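Transcriptional regulator (Mesorhizobium loti, PDB 3BHQ) probably binds DNA as a dimeric transcriptional regulator of the TetR family. Local coordinates at residues R15-A20 with K46-K51. Residues are numbered along the deposited sequence; the frame is centred on the assembly and turned at random.
Sequences REIIQA and KQTVYK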
# COMPACT_ATOMS: atom_id res chain seq x y z
N ARG A 15 17.16 -16.24 17.98
CA ARG A 15 17.14 -14.81 17.65
C ARG A 15 18.24 -14.47 16.64
O ARG A 15 17.99 -13.73 15.67
CB ARG A 15 17.30 -13.95 18.91
CG ARG A 15 17.35 -12.43 18.64
CD ARG A 15 17.35 -11.58 19.92
NE ARG A 15 18.37 -11.98 20.89
CZ ARG A 15 19.68 -11.75 20.77
NH1 ARG A 15 20.21 -11.09 19.73
NH2 ARG A 15 20.49 -12.19 21.73
N GLU A 16 19.46 -14.98 16.86
CA GLU A 16 20.58 -14.75 15.94
C GLU A 16 20.31 -15.31 14.55
O GLU A 16 20.64 -14.68 13.54
CB GLU A 16 21.89 -15.30 16.51
CG GLU A 16 22.38 -14.51 17.73
CD GLU A 16 23.52 -15.15 18.50
OE1 GLU A 16 23.90 -16.30 18.24
OE2 GLU A 16 24.01 -14.47 19.42
N ILE A 17 19.72 -16.51 14.50
CA ILE A 17 19.36 -17.13 13.24
C ILE A 17 18.30 -16.28 12.49
O ILE A 17 18.43 -16.06 11.29
CB ILE A 17 18.86 -18.59 13.44
CG1 ILE A 17 20.01 -19.46 13.96
CG2 ILE A 17 18.30 -19.16 12.14
CD1 ILE A 17 19.54 -20.81 14.55
N ILE A 18 17.25 -15.85 13.20
CA ILE A 18 16.21 -15.02 12.58
C ILE A 18 16.78 -13.68 12.09
O ILE A 18 16.47 -13.21 10.99
CB ILE A 18 15.00 -14.83 13.53
CG1 ILE A 18 14.26 -16.16 13.71
CG2 ILE A 18 14.03 -13.78 12.95
CD1 ILE A 18 13.34 -16.20 14.92
N GLN A 19 17.67 -13.09 12.88
CA GLN A 19 18.34 -11.83 12.49
C GLN A 19 19.13 -12.03 11.17
O GLN A 19 19.06 -11.22 10.22
CB GLN A 19 19.22 -11.37 13.64
CG GLN A 19 19.91 -10.04 13.48
CD GLN A 19 20.85 -9.71 14.66
OE1 GLN A 19 20.76 -10.30 15.76
NE2 GLN A 19 21.74 -8.75 14.43
N ALA A 20 19.93 -13.11 11.12
CA ALA A 20 20.68 -13.45 9.93
C ALA A 20 19.80 -13.74 8.73
O ALA A 20 20.06 -13.30 7.62
CB ALA A 20 21.61 -14.67 10.21
N LYS A 46 24.40 -26.07 10.63
CA LYS A 46 23.33 -26.40 9.68
C LYS A 46 22.27 -27.24 10.41
O LYS A 46 21.07 -27.02 10.25
CB LYS A 46 23.96 -27.18 8.50
CG LYS A 46 23.01 -27.76 7.48
CD LYS A 46 23.78 -28.47 6.34
CE LYS A 46 22.77 -29.19 5.39
NZ LYS A 46 23.28 -29.45 4.00
N GLN A 47 22.74 -28.20 11.20
CA GLN A 47 21.85 -29.06 12.02
C GLN A 47 20.90 -28.27 12.89
O GLN A 47 19.70 -28.52 12.88
CB GLN A 47 22.66 -30.02 12.88
CG GLN A 47 23.03 -31.31 12.15
CD GLN A 47 21.92 -32.29 12.21
OE1 GLN A 47 21.18 -32.47 11.24
NE2 GLN A 47 21.73 -32.88 13.38
N THR A 48 21.45 -27.30 13.64
CA THR A 48 20.59 -26.46 14.49
C THR A 48 19.54 -25.70 13.69
O THR A 48 18.37 -25.67 14.08
CB THR A 48 21.44 -25.48 15.30
OG1 THR A 48 22.27 -26.22 16.17
CG2 THR A 48 20.55 -24.47 16.05
N VAL A 49 19.92 -25.09 12.56
CA VAL A 49 18.95 -24.34 11.75
C VAL A 49 17.81 -25.26 11.23
O VAL A 49 16.64 -24.93 11.37
CB VAL A 49 19.66 -23.52 10.62
CG1 VAL A 49 18.64 -22.72 9.82
CG2 VAL A 49 20.71 -22.59 11.24
N TYR A 50 18.15 -26.46 10.74
CA TYR A 50 17.13 -27.43 10.30
C TYR A 50 16.26 -27.95 11.45
O TYR A 50 15.03 -28.06 11.29
CB TYR A 50 17.74 -28.58 9.49
CG TYR A 50 18.01 -28.21 8.03
CD1 TYR A 50 16.99 -28.18 7.09
CD2 TYR A 50 19.30 -27.90 7.61
CE1 TYR A 50 17.24 -27.85 5.75
CE2 TYR A 50 19.56 -27.53 6.28
CZ TYR A 50 18.54 -27.53 5.36
OH TYR A 50 18.84 -27.23 4.05
N LYS A 51 16.88 -28.23 12.59
CA LYS A 51 16.15 -28.75 13.75
C LYS A 51 15.11 -27.74 14.26
O LYS A 51 13.98 -28.10 14.65
CB LYS A 51 17.11 -29.18 14.87
CG LYS A 51 17.85 -30.48 14.56
CD LYS A 51 19.15 -30.67 15.35
CE LYS A 51 18.95 -30.85 16.84
NZ LYS A 51 20.25 -31.17 17.51
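I17 reaches from helix 9-28 to the start of helix 46-53 with a single methyl, CD1, which touches one methyl each of two consecutive residues, T48 and V49. I17 CD1 lies 3.9 Å from V49 CG2, where the two side chains run past each other in opposite directions. The same I17 CD1 is 4.1 Å from T48 CG2, met at a slant. With I17 CG1 beside the backbone N (chi1 -65°) and the chain extended beyond it (chi2 164°), CD1 is carried outward to helix 46-53. T48 turns its methyl, not its hydroxyl, to the isoleucine: CG2 is anti to the backbone N, while OG1 is hydrogen-bonded to a residue close by in the chain. The backbones of the two segments come closest at I17 and V49, whose CA atoms are 7.4 Å apart.

Around this point, A44 touches both I17 and V49, F53 packs on I17, and M35 and A39 of helix 35-42 contact V49. The small apolar core thus joins helix 9-28 to both helices of the predicted helix-turn-helix, whose second helix, as in TetR relatives, is probably the one that reads DNA. No hydrogen bond or salt bridge crosses between the two segments, so their direct contact depends on dispersion and methyl burial.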